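Side-chain contacts in Orf11 (Staphylococcus phage P68, PDB 6O43), which is a potential lysin of a staphylococcal bacteriophage and probably helps to break down the host's bacterial cell wall: residues A146-T151 and W156-P161; K52-I57 and T91-I96; P28-Y33 and L186-K191; R48-A53 and T62-Y67. One frame throughout, in Å; residues are numbered along the deposited sequence.

Interaction 1: A146-T151 and W156-P161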
loop_
_atom_site.group_PDB
_atom_site.type_symbol
_atom_site.label_atom_id
_atom_site.label_comp_id
_atom_site.label_asym_id
_atom_site.label_seq_id
_atom_site.Cartn_x
_atom_site.Cartn_y
_atom_site.Cartn_z
ATOM N N ALA A 146 -5.262 3.793 5.445
ATOM C CA ALA A 146 -3.887 3.824 5.934
ATOM C C ALA A 146 -3.034 4.852 5.199
ATOM O O ALA A 146 -2.121 5.435 5.796
ATOM C CB ALA A 146 -3.255 2.437 5.812
ATOM N N TYR A 147 -3.305 5.094 3.918
ATOM C CA TYR A 147 -2.435 5.931 3.097
ATOM C C TYR A 147 -3.059 7.245 2.644
ATOM O O TYR A 147 -2.364 8.263 2.608
ATOM C CB TYR A 147 -1.971 5.143 1.869
ATOM C CG TYR A 147 -1.024 4.005 2.200
ATOM C CD1 TYR A 147 0.308 4.254 2.506
ATOM C CD2 TYR A 147 -1.460 2.686 2.204
ATOM C CE1 TYR A 147 1.185 3.222 2.808
ATOM C CE2 TYR A 147 -0.590 1.643 2.504
ATOM C CZ TYR A 147 0.732 1.920 2.804
ATOM O OH TYR A 147 1.593 0.889 3.102
ATOM N N ILE A 148 -4.350 7.264 2.305
ATOM C CA ILE A 148 -4.923 8.427 1.615
ATOM C C ILE A 148 -4.741 9.730 2.391
ATOM O O ILE A 148 -4.329 10.733 1.782
ATOM C CB ILE A 148 -6.394 8.157 1.259
ATOM C CG1 ILE A 148 -6.484 7.249 0.026
ATOM C CG2 ILE A 148 -7.140 9.469 1.025
ATOM C CD1 ILE A 148 -7.784 6.507 -0.094
ATOM N N PRO A 149 -5.032 9.803 3.693
ATOM C CA PRO A 149 -4.975 11.108 4.378
ATOM C C PRO A 149 -3.592 11.728 4.421
ATOM O O PRO A 149 -3.488 12.954 4.554
ATOM C CB PRO A 149 -5.473 10.790 5.796
ATOM C CG PRO A 149 -6.162 9.468 5.690
ATOM C CD PRO A 149 -5.479 8.725 4.589
ATOM N N LEU A 150 -2.528 10.932 4.292
ATOM C CA LEU A 150 -1.202 11.361 4.718
ATOM C C LEU A 150 -0.377 12.040 3.631
ATOM O O LEU A 150 0.523 12.821 3.964
ATOM C CB LEU A 150 -0.429 10.162 5.270
ATOM C CG LEU A 150 -1.052 9.602 6.548
ATOM C CD1 LEU A 150 -0.333 8.348 7.009
ATOM C CD2 LEU A 150 -1.036 10.667 7.634
ATOM N N THR A 151 -0.639 11.770 2.356
ATOM C CA THR A 151 0.099 12.406 1.276
ATOM C C THR A 151 -0.852 12.710 0.131
ATOM O O THR A 151 -1.843 12.004 -0.076
ATOM C CB THR A 151 1.253 11.531 0.762
ATOM O OG1 THR A 151 0.721 10.348 0.154
ATOM C CG2 THR A 151 2.184 11.136 1.902
ATOM N N TRP A 156 -4.277 11.296 -4.820
ATOM C CA TRP A 156 -4.383 11.277 -6.276
ATOM C C TRP A 156 -4.447 9.851 -6.807
ATOM O O TRP A 156 -5.253 9.548 -7.694
ATOM C CB TRP A 156 -3.204 12.023 -6.898
ATOM C CG TRP A 156 -3.136 13.471 -6.537
ATOM C CD1 TRP A 156 -4.182 14.301 -6.232
ATOM C CD2 TRP A 156 -1.952 14.269 -6.439
ATOM N NE1 TRP A 156 -3.718 15.565 -5.957
ATOM C CE2 TRP A 156 -2.353 15.572 -6.076
ATOM C CE3 TRP A 156 -0.590 14.010 -6.629
ATOM C CZ2 TRP A 156 -1.441 16.607 -5.893
ATOM C CZ3 TRP A 156 0.313 15.043 -6.448
ATOM C CH2 TRP A 156 -0.117 16.325 -6.084
ATOM N N ALA A 157 -3.603 8.961 -6.279
ATOM C CA ALA A 157 -3.596 7.582 -6.757
ATOM C C ALA A 157 -4.948 6.916 -6.546
ATOM O O ALA A 157 -5.406 6.142 -7.393
ATOM C CB ALA A 157 -2.496 6.781 -6.059
ATOM N N ALA A 158 -5.606 7.209 -5.425
ATOM C CA ALA A 158 -6.875 6.556 -5.116
ATOM C C ALA A 158 -8.047 7.197 -5.853
ATOM O O ALA A 158 -8.961 6.492 -6.299
ATOM C CB ALA A 158 -7.125 6.588 -3.607
ATOM N N TYR A 159 -8.035 8.526 -6.001
ATOM C CA TYR A 159 -9.223 9.271 -6.400
ATOM C C TYR A 159 -9.060 10.153 -7.633
ATOM O O TYR A 159 -10.074 10.633 -8.154
ATOM C CB TYR A 159 -9.695 10.161 -5.239
ATOM C CG TYR A 159 -10.267 9.405 -4.062
ATOM C CD1 TYR A 159 -11.204 8.391 -4.248
ATOM C CD2 TYR A 159 -9.873 9.707 -2.765
ATOM C CE1 TYR A 159 -11.736 7.704 -3.167
ATOM C CE2 TYR A 159 -10.397 9.029 -1.683
ATOM C CZ TYR A 159 -11.327 8.032 -1.887
ATOM O OH TYR A 159 -11.847 7.357 -0.806
ATOM N N TYR A 160 -7.842 10.403 -8.101
ATOM C CA TYR A 160 -7.640 11.253 -9.270
ATOM C C TYR A 160 -6.274 10.950 -9.873
ATOM O O TYR A 160 -5.353 11.772 -9.780
ATOM C CB TYR A 160 -7.761 12.733 -8.896
ATOM C CG TYR A 160 -7.796 13.672 -10.086
ATOM C CD1 TYR A 160 -8.881 13.689 -10.954
ATOM C CD2 TYR A 160 -6.747 14.550 -10.335
ATOM C CE1 TYR A 160 -8.918 14.549 -12.039
ATOM C CE2 TYR A 160 -6.775 15.411 -11.417
ATOM C CZ TYR A 160 -7.862 15.404 -12.263
ATOM O OH TYR A 160 -7.893 16.257 -13.338
ATOM N N PRO A 161 -6.111 9.773 -10.485
ATOM C CA PRO A 161 -4.775 9.345 -10.930
ATOM C C PRO A 161 -4.105 10.293 -11.909
ATOM O O PRO A 161 -2.874 10.267 -12.015
ATOM C CB PRO A 161 -5.046 7.974 -11.571
ATOM C CG PRO A 161 -6.280 7.478 -10.881
ATOM C CD PRO A 161 -7.119 8.712 -10.660
#

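Interaction 2: K52-I57 and T91-I96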
loop_
_atom_site.group_PDB
_atom_site.type_symbol
_atom_site.label_atom_id
_atom_site.label_comp_id
_atom_site.label_asym_id
_atom_site.label_seq_id
_atom_site.Cartn_x
_atom_site.Cartn_y
_atom_site.Cartn_z
ATOM N N LYS A 52 5.155 -14.429 8.171
ATOM C CA LYS A 52 4.402 -14.912 9.325
ATOM C C LYS A 52 4.277 -13.832 10.395
ATOM O O LYS A 52 3.223 -13.689 11.025
ATOM C CB LYS A 52 5.072 -16.159 9.905
ATOM C CG LYS A 52 4.966 -17.407 9.043
ATOM C CD LYS A 52 5.595 -18.599 9.753
ATOM C CE LYS A 52 5.096 -18.698 11.190
ATOM N NZ LYS A 52 5.576 -19.936 11.874
ATOM N N ALA A 53 5.344 -13.065 10.617
ATOM C CA ALA A 53 5.340 -12.080 11.693
ATOM C C ALA A 53 4.364 -10.942 11.403
ATOM O O ALA A 53 3.586 -10.548 12.280
ATOM C CB ALA A 53 6.753 -11.542 11.917
ATOM N N VAL A 54 4.377 -10.406 10.184
ATOM C CA VAL A 54 3.444 -9.325 9.872
ATOM C C VAL A 54 2.013 -9.848 9.884
ATOM O O VAL A 54 1.083 -9.150 10.306
ATOM C CB VAL A 54 3.801 -8.654 8.530
ATOM C CG1 VAL A 54 5.252 -8.189 8.524
ATOM C CG2 VAL A 54 3.525 -9.582 7.360
ATOM N N LYS A 55 1.816 -11.093 9.442
ATOM C CA LYS A 55 0.486 -11.691 9.479
ATOM C C LYS A 55 -0.060 -11.734 10.899
ATOM O O LYS A 55 -1.226 -11.399 11.135
ATOM C CB LYS A 55 0.524 -13.096 8.881
ATOM C CG LYS A 55 -0.826 -13.792 8.856
ATOM C CD LYS A 55 -0.723 -15.203 8.287
ATOM C CE LYS A 55 -2.096 -15.733 7.898
ATOM N NZ LYS A 55 -2.761 -14.797 6.939
ATOM N N GLU A 56 0.768 -12.157 11.858
ATOM C CA GLU A 56 0.328 -12.218 13.248
ATOM C C GLU A 56 -0.093 -10.850 13.765
ATOM O O GLU A 56 -0.963 -10.756 14.637
ATOM C CB GLU A 56 1.442 -12.793 14.124
ATOM C CG GLU A 56 1.283 -14.262 14.440
ATOM C CD GLU A 56 0.242 -14.505 15.511
ATOM O OE1 GLU A 56 -0.016 -13.577 16.309
ATOM O OE2 GLU A 56 -0.323 -15.616 15.553
ATOM N N ILE A 57 0.510 -9.784 13.240
ATOM C CA ILE A 57 0.215 -8.442 13.728
ATOM C C ILE A 57 -1.056 -7.886 13.096
ATOM O O ILE A 57 -1.745 -7.060 13.706
ATOM C CB ILE A 57 1.425 -7.528 13.477
ATOM C CG1 ILE A 57 2.558 -7.887 14.442
ATOM C CG2 ILE A 57 1.027 -6.059 13.597
ATOM C CD1 ILE A 57 3.906 -7.328 14.044
ATOM N N THR A 91 12.759 -6.861 13.648
ATOM C CA THR A 91 12.243 -5.713 14.389
ATOM C C THR A 91 11.600 -4.696 13.454
ATOM O O THR A 91 10.584 -4.078 13.795
ATOM C CB THR A 91 13.370 -5.059 15.191
ATOM O OG1 THR A 91 13.879 -5.987 16.159
ATOM C CG2 THR A 91 12.863 -3.806 15.898
ATOM N N ASP A 92 12.176 -4.511 12.265
ATOM C CA ASP A 92 11.641 -3.518 11.340
ATOM C C ASP A 92 10.311 -3.970 10.749
ATOM O O ASP A 92 9.381 -3.165 10.615
ATOM C CB ASP A 92 12.653 -3.232 10.229
ATOM C CG ASP A 92 12.314 -1.980 9.444
ATOM O OD1 ASP A 92 12.590 -0.871 9.948
ATOM O OD2 ASP A 92 11.760 -2.093 8.332
ATOM N N ALA A 93 10.201 -5.250 10.385
ATOM C CA ALA A 93 8.945 -5.750 9.836
ATOM C C ALA A 93 7.811 -5.610 10.841
ATOM O O ALA A 93 6.708 -5.175 10.487
ATOM C CB ALA A 93 9.093 -7.206 9.394
ATOM N N LYS A 94 8.062 -5.967 12.104
ATOM C CA LYS A 94 7.025 -5.853 13.126
ATOM C C LYS A 94 6.699 -4.393 13.427
ATOM O O LYS A 94 5.534 -4.044 13.659
ATOM C CB LYS A 94 7.461 -6.574 14.402
ATOM C CG LYS A 94 7.691 -8.074 14.250
ATOM C CD LYS A 94 8.047 -8.687 15.597
ATOM C CE LYS A 94 8.350 -10.171 15.486
ATOM N NZ LYS A 94 8.789 -10.731 16.793
ATOM N N PHE A 95 7.714 -3.530 13.451
ATOM C CA PHE A 95 7.469 -2.101 13.634
ATOM C C PHE A 95 6.543 -1.565 12.546
ATOM O O PHE A 95 5.562 -0.869 12.834
ATOM C CB PHE A 95 8.804 -1.350 13.642
ATOM C CG PHE A 95 8.669 0.149 13.657
ATOM C CD1 PHE A 95 8.226 0.811 14.791
ATOM C CD2 PHE A 95 9.009 0.899 12.541
ATOM C CE1 PHE A 95 8.108 2.198 14.809
ATOM C CE2 PHE A 95 8.896 2.285 12.553
ATOM C CZ PHE A 95 8.443 2.934 13.689
ATOM N N ILE A 96 6.830 -1.901 11.287
ATOM C CA ILE A 96 6.026 -1.382 10.185
ATOM C C ILE A 96 4.654 -2.039 10.153
ATOM O O ILE A 96 3.667 -1.411 9.748
ATOM C CB ILE A 96 6.768 -1.564 8.851
ATOM C CG1 ILE A 96 7.978 -0.630 8.792
ATOM C CG2 ILE A 96 5.826 -1.307 7.686
ATOM C CD1 ILE A 96 7.640 0.825 9.133
#

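Interaction 3: P28-Y33 and L186-K191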
loop_
_atom_site.group_PDB
_atom_site.type_symbol
_atom_site.label_atom_id
_atom_site.label_comp_id
_atom_site.label_asym_id
_atom_site.label_seq_id
_atom_site.Cartn_x
_atom_site.Cartn_y
_atom_site.Cartn_z
ATOM N N PRO A 28 8.350 -17.753 -3.359
ATOM C CA PRO A 28 9.111 -17.748 -4.620
ATOM C C PRO A 28 8.891 -16.501 -5.459
ATOM O O PRO A 28 9.766 -16.142 -6.256
ATOM C CB PRO A 28 8.606 -19.010 -5.338
ATOM C CG PRO A 28 7.270 -19.298 -4.722
ATOM C CD PRO A 28 7.402 -18.876 -3.286
ATOM N N LYS A 29 7.748 -15.827 -5.305
ATOM C CA LYS A 29 7.461 -14.667 -6.142
ATOM C C LYS A 29 8.281 -13.450 -5.737
ATOM O O LYS A 29 8.653 -12.644 -6.596
ATOM C CB LYS A 29 5.968 -14.330 -6.086
ATOM C CG LYS A 29 5.063 -15.354 -6.754
ATOM C CD LYS A 29 5.348 -15.441 -8.242
ATOM C CE LYS A 29 4.321 -16.304 -8.952
ATOM N NZ LYS A 29 4.743 -16.625 -10.343
ATOM N N VAL A 30 8.577 -13.301 -4.447
ATOM C CA VAL A 30 9.132 -12.058 -3.913
ATOM C C VAL A 30 10.593 -12.171 -3.510
ATOM O O VAL A 30 11.200 -11.144 -3.162
ATOM C CB VAL A 30 8.304 -11.551 -2.714
ATOM C CG1 VAL A 30 6.824 -11.546 -3.057
ATOM C CG2 VAL A 30 8.574 -12.412 -1.483
ATOM N N LYS A 31 11.181 -13.370 -3.546
ATOM C CA LYS A 31 12.516 -13.559 -2.982
ATOM C C LYS A 31 13.560 -12.680 -3.659
ATOM O O LYS A 31 14.562 -12.322 -3.033
ATOM C CB LYS A 31 12.927 -15.032 -3.075
ATOM C CG LYS A 31 12.958 -15.580 -4.491
ATOM N N GLY A 32 13.355 -12.325 -4.923
ATOM C CA GLY A 32 14.311 -11.483 -5.609
ATOM C C GLY A 32 14.072 -9.990 -5.518
ATOM O O GLY A 32 14.788 -9.218 -6.164
ATOM N N TYR A 33 13.101 -9.545 -4.724
ATOM C CA TYR A 33 12.665 -8.155 -4.744
ATOM C C TYR A 33 12.898 -7.467 -3.406
ATOM O O TYR A 33 12.809 -8.084 -2.342
ATOM C CB TYR A 33 11.181 -8.045 -5.102
ATOM C CG TYR A 33 10.885 -8.347 -6.546
ATOM C CD1 TYR A 33 11.135 -7.402 -7.535
ATOM C CD2 TYR A 33 10.356 -9.575 -6.926
ATOM C CE1 TYR A 33 10.870 -7.672 -8.864
ATOM C CE2 TYR A 33 10.087 -9.854 -8.253
ATOM C CZ TYR A 33 10.345 -8.898 -9.218
ATOM O OH TYR A 33 10.078 -9.169 -10.542
ATOM N N LEU A 186 -3.002 -9.731 -9.207
ATOM C CA LEU A 186 -3.602 -10.481 -10.306
ATOM C C LEU A 186 -2.539 -11.205 -11.126
ATOM O O LEU A 186 -2.699 -12.381 -11.469
ATOM C CB LEU A 186 -4.423 -9.543 -11.191
ATOM C CG LEU A 186 -5.610 -8.843 -10.524
ATOM C CD1 LEU A 186 -6.095 -7.686 -11.381
ATOM C CD2 LEU A 186 -6.741 -9.831 -10.268
ATOM N N ALA A 187 -1.445 -10.514 -11.453
ATOM C CA ALA A 187 -0.363 -11.157 -12.190
ATOM C C ALA A 187 0.111 -12.421 -11.486
ATOM O O ALA A 187 0.505 -13.398 -12.136
ATOM C CB ALA A 187 0.798 -10.179 -12.374
ATOM N N TRP A 188 0.070 -12.426 -10.156
ATOM C CA TRP A 188 0.517 -13.558 -9.355
ATOM C C TRP A 188 -0.579 -14.589 -9.109
ATOM O O TRP A 188 -0.356 -15.544 -8.360
ATOM C CB TRP A 188 1.067 -13.064 -8.016
ATOM C CG TRP A 188 2.400 -12.394 -8.113
ATOM C CD1 TRP A 188 3.175 -12.260 -9.228
ATOM C CD2 TRP A 188 3.122 -11.774 -7.044
ATOM N NE1 TRP A 188 4.334 -11.591 -8.919
ATOM C CE2 TRP A 188 4.326 -11.282 -7.584
ATOM C CE3 TRP A 188 2.865 -11.585 -5.683
ATOM C CZ2 TRP A 188 5.271 -10.614 -6.812
ATOM C CZ3 TRP A 188 3.803 -10.920 -4.919
ATOM C CH2 TRP A 188 4.992 -10.443 -5.485
ATOM N N GLY A 189 -1.754 -14.417 -9.708
ATOM C CA GLY A 189 -2.825 -15.377 -9.538
ATOM C C GLY A 189 -3.751 -15.121 -8.373
ATOM O O GLY A 189 -4.482 -16.033 -7.972
ATOM N N GLY A 190 -3.746 -13.916 -7.808
ATOM C CA GLY A 190 -4.668 -13.553 -6.755
ATOM C C GLY A 190 -5.959 -12.986 -7.314
ATOM O O GLY A 190 -6.181 -12.930 -8.525
ATOM N N LYS A 191 -6.821 -12.543 -6.403
ATOM C CA LYS A 191 -8.128 -12.023 -6.773
ATOM C C LYS A 191 -8.425 -10.733 -6.024
ATOM O O LYS A 191 -8.071 -10.585 -4.851
ATOM C CB LYS A 191 -9.234 -13.045 -6.487
#

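Interaction 4: R48-A53 and T62-Y67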
loop_
_atom_site.group_PDB
_atom_site.type_symbol
_atom_site.label_atom_id
_atom_site.label_comp_id
_atom_site.label_asym_id
_atom_site.label_seq_id
_atom_site.Cartn_x
_atom_site.Cartn_y
_atom_site.Cartn_z
ATOM N N ARG A 48 9.813 -16.369 5.108
ATOM C CA ARG A 48 8.667 -16.906 5.837
ATOM C C ARG A 48 8.559 -16.309 7.228
ATOM O O ARG A 48 7.460 -15.996 7.693
ATOM C CB ARG A 48 8.770 -18.424 5.946
ATOM C CG ARG A 48 8.478 -19.143 4.672
ATOM C CD ARG A 48 8.778 -20.629 4.801
ATOM N NE ARG A 48 8.802 -21.240 3.482
ATOM C CZ ARG A 48 7.712 -21.526 2.782
ATOM N NH1 ARG A 48 6.512 -21.268 3.288
ATOM N NH2 ARG A 48 7.824 -22.067 1.579
ATOM N N GLN A 49 9.688 -16.192 7.925
ATOM C CA GLN A 49 9.694 -15.576 9.245
ATOM C C GLN A 49 9.073 -14.183 9.197
ATOM O O GLN A 49 8.246 -13.825 10.042
ATOM C CB GLN A 49 11.128 -15.520 9.769
ATOM C CG GLN A 49 11.262 -15.084 11.210
ATOM C CD GLN A 49 12.693 -14.746 11.571
ATOM O OE1 GLN A 49 13.498 -14.405 10.702
ATOM N NE2 GLN A 49 13.020 -14.841 12.854
ATOM N N VAL A 50 9.450 -13.392 8.191
ATOM C CA VAL A 50 8.933 -12.033 8.065
ATOM C C VAL A 50 7.439 -12.052 7.770
ATOM O O VAL A 50 6.647 -11.386 8.448
ATOM C CB VAL A 50 9.711 -11.269 6.979
ATOM C CG1 VAL A 50 8.978 -9.993 6.603
ATOM C CG2 VAL A 50 11.124 -10.971 7.459
ATOM N N LEU A 51 7.029 -12.819 6.760
ATOM C CA LEU A 51 5.621 -12.839 6.372
ATOM C C LEU A 51 4.739 -13.347 7.507
ATOM O O LEU A 51 3.679 -12.779 7.783
ATOM C CB LEU A 51 5.442 -13.690 5.117
ATOM C CG LEU A 51 6.174 -13.120 3.901
ATOM C CD1 LEU A 51 5.947 -13.982 2.667
ATOM C CD2 LEU A 51 5.729 -11.681 3.657
ATOM N N LYS A 52 5.155 -14.429 8.171
ATOM C CA LYS A 52 4.402 -14.912 9.325
ATOM C C LYS A 52 4.277 -13.832 10.395
ATOM O O LYS A 52 3.223 -13.689 11.025
ATOM C CB LYS A 52 5.072 -16.159 9.905
ATOM C CG LYS A 52 4.966 -17.407 9.043
ATOM C CD LYS A 52 5.595 -18.599 9.753
ATOM C CE LYS A 52 5.096 -18.698 11.190
ATOM N NZ LYS A 52 5.576 -19.936 11.874
ATOM N N ALA A 53 5.344 -13.065 10.617
ATOM C CA ALA A 53 5.340 -12.080 11.693
ATOM C C ALA A 53 4.364 -10.942 11.403
ATOM O O ALA A 53 3.586 -10.548 12.280
ATOM C CB ALA A 53 6.753 -11.542 11.917
ATOM N N THR A 62 0.271 -10.922 1.688
ATOM C CA THR A 62 0.166 -10.536 0.285
ATOM C C THR A 62 0.400 -9.038 0.107
ATOM O O THR A 62 1.169 -8.618 -0.765
ATOM C CB THR A 62 -1.204 -10.938 -0.266
ATOM O OG1 THR A 62 -1.418 -12.342 -0.052
ATOM C CG2 THR A 62 -1.290 -10.630 -1.753
ATOM N N LEU A 63 -0.255 -8.215 0.929
ATOM C CA LEU A 63 -0.068 -6.768 0.829
ATOM C C LEU A 63 1.380 -6.386 1.105
ATOM O O LEU A 63 1.993 -5.627 0.347
ATOM C CB LEU A 63 -1.004 -6.039 1.793
ATOM C CG LEU A 63 -0.760 -4.528 1.903
ATOM C CD1 LEU A 63 -1.046 -3.841 0.572
ATOM C CD2 LEU A 63 -1.591 -3.921 3.027
ATOM N N PHE A 64 1.944 -6.915 2.192
ATOM C CA PHE A 64 3.329 -6.625 2.546
ATOM C C PHE A 64 4.266 -6.947 1.387
ATOM O O PHE A 64 5.073 -6.107 0.968
ATOM C CB PHE A 64 3.700 -7.425 3.798
ATOM C CG PHE A 64 4.966 -6.976 4.471
ATOM C CD1 PHE A 64 4.940 -5.930 5.383
ATOM C CD2 PHE A 64 6.171 -7.620 4.219
ATOM C CE1 PHE A 64 6.092 -5.511 6.015
ATOM C CE2 PHE A 64 7.334 -7.210 4.851
ATOM C CZ PHE A 64 7.293 -6.149 5.752
ATOM N N ALA A 65 4.152 -8.159 0.839
ATOM C CA ALA A 65 5.036 -8.581 -0.243
ATOM C C ALA A 65 4.825 -7.741 -1.497
ATOM O O ALA A 65 5.789 -7.319 -2.146
ATOM C CB ALA A 65 4.815 -10.063 -0.552
ATOM N N VAL A 66 3.563 -7.505 -1.868
ATOM C CA VAL A 66 3.279 -6.758 -3.091
ATOM C C VAL A 66 3.806 -5.329 -2.991
ATOM O O VAL A 66 4.325 -4.776 -3.969
ATOM C CB VAL A 66 1.770 -6.784 -3.397
ATOM C CG1 VAL A 66 1.379 -5.577 -4.230
ATOM C CG2 VAL A 66 1.405 -8.072 -4.119
ATOM N N TYR A 67 3.682 -4.709 -1.817
ATOM C CA TYR A 67 4.199 -3.352 -1.659
ATOM C C TYR A 67 5.722 -3.336 -1.624
ATOM O O TYR A 67 6.352 -2.440 -2.198
ATOM C CB TYR A 67 3.620 -2.703 -0.403
ATOM C CG TYR A 67 2.423 -1.830 -0.689
ATOM C CD1 TYR A 67 1.656 -2.027 -1.830
ATOM C CD2 TYR A 67 2.075 -0.789 0.164
ATOM C CE1 TYR A 67 0.565 -1.226 -2.105
ATOM C CE2 TYR A 67 0.986 0.022 -0.104
ATOM C CZ TYR A 67 0.233 -0.200 -1.241
ATOM O OH TYR A 67 -0.854 0.602 -1.516
#

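Interaction 1: A146-T151 and W156-P161
This is a small, buried, wholly apolar contact in which Ile-148 meets Ala-158 and Tyr-159, at the tight connection between helix 143-147 and helix 152-159. The CG1-CD1 branch of the isoleucine does the touching. Its CG1 lies anti to the carbonyl carbon (chi1 -78°) and chi2 is extended, so that CD1 reaches across to 3.6 Å from Ala-158 CB. The same methyl lies 4.0 Å from Tyr-159 CE2, meeting the ring obliquely, while the two side chains cross at about a right angle. Alanine suits position 158 because a single methyl lets the branched isoleucine come close to the helix backbone. Two threonines order the short link between the segments: Thr-151, at the N-cap of helix 152-159, caps Ala-154 N through OG1, and Thr-155 OG1 is hydrogen-bonded to Ile-148 O. Phe-134 of helix 124-136 packs on both Ile-148 and Tyr-159, extending the apolar cluster into the neighbouring helix. The tyrosine's polar end is taken up outside the two segments by Asp-133 OD2. With no hydrogen bond between the segments, their mutual grip rests on dispersion and on keeping the isoleucine from water, while the tyrosine hydroxyl is fixed from helix 124-136.

Interaction 2: K52-I57 and T91-I96
Ile-57 and Lys-94 make the closest contact between helices 44-57 and 89-104, a helix pair of this all-helical fold that runs only 26° from parallel, with local axes 9.0 Å apart. Ile-57 CD1 is laid against the root of the lysine, 3.6 Å from Lys-94 CA and 3.7 Å from Lys-94 CB, and the two side chains cross at about a right angle. Beyond CG the lysine is fully extended, which carries its methylenes along helix 44-57 until CE stands 4.1 Å from Ala-53 CB. A lysine fits this partly exposed border because its aliphatic stem can cover apolar neighbours while its ammonium group reaches past them. Deeper in, Val-54 meets Ala-93, a residue small enough to let the helices approach closely. Phe-64 packs on Val-54 from helix 61-71, and Trp-79 packs on Ala-93. Farther out, Asp-92 positions the loop next to helix 89-104: OD1 is hydrogen-bonded to Arg-86 N and OD2 to Trp-79 N. Arg-86, which also makes a cation-pi contact with Phe-95, belongs to the pocket of the bound 5-amino-2,4,6-triiodobenzene-1,3-dicarboxylic acid; that ligand lies about 10 Å from the side chain of Ala-93. In the valine-alanine pair, CG1 of Val-54, anti to the carbonyl carbon (chi1 -54°), comes to 4.1 Å from Ala-93 CB.

Interaction 3: P28-Y33 and L186-K191
One face of the Trp-188 indole is covered by Lys-29, whose CB sits almost centrally above the six-membered ring in a CH-pi contact, 3.8 Å from the ring centroid and 10° off its normal. The lysine stem then turns at chi2 (-63°) and follows the indole back toward the five-membered ring, where CD lies 4.0 Å from Trp-188 NE1; the two side chains slide past each other in opposite directions. Val-30 approaches obliquely at the far end of the ring, with CG1 a tight 3.2 Å from Trp-188 CH2. The edge of the Tyr-33 ring has Lys-29 O in its plane. A helix end and a turn frame this packing. Helix 177-187 closes in a Schellman motif, in which Gly-189 adopts a positive phi (89°) that a side chain would make awkward, and a type I turn runs from Val-30 to Tyr-33, closed by the hydrogen bond from Tyr-33 N to Val-30 O at 2.9 Å. A broad tryptophan suits the position after helix 177-187 because it can reach several elements at once: besides helix 23-30 it touches Leu-21 in a loop and Val-66 of helix 61-71. Val-30 also packs on Ala-65 of helix 61-71.

Interaction 4: R48-A53 and T62-Y67
Val-50 and Leu-51 of helix 44-57 close on one side of Phe-64 in helix 61-71, and the tight part of the contact is confined to these three buried residues. Val-50 CG1, anti to the backbone N (chi1 166°), stands 3.7 Å from Phe-64 CE2, the valine crossing the aromatic side chain at about a right angle. Leu-51 starts out alongside the other helix; CD1 carries the chain on, anti to CA (chi2 -179°), while the other branch, CD2, comes to 4.1 Å from Phe-64 CD2. Both methyl groups meet the ring obliquely, and Trp-79 also packs against it. Phenylalanine suits this place: a long, flat, apolar side chain spans the gap between helices whose nearest CA atoms, those of Leu-51 and Phe-64, are 7.6 Å apart. Ala-65 is set more loosely, its CB 4.6 Å from Leu-51 CD2. Lys-52 marks the exposed side, while Arg-48 and Gln-49 turn from Phe-64 to polar partners on neighbouring helices, Asp-24 (a salt bridge) and Tyr-89 OH. Tyr-89, on which Val-50 also packs, lines the site of the triiodo compound used in structure solution. The arrangement is the apolar core of two consecutive helices in an all-helical domain.

How the interactions relate
Interactions 2 and 4 form one continuous core: both use helix 44-57, which faces helix 89-104 in one and helix 61-71 in the other, and Ala-93 touches Val-50 and Phe-64. Interaction 3 joins the same side of the protein, since Val-30 meets Ala-65 and Trp-188 meets Val-66; it also closes a chain loop that contains the other three. Interaction 1 lies across the chain's centre, bridged to interaction 4 by Tyr-147 against Tyr-67. All four lack hydrogen bonds between their segments. The buried interactions 1 and 4 use aliphatic and aromatic side chains alone; interactions 2 and 3, only partly buried, add the aliphatic stem of a lysine.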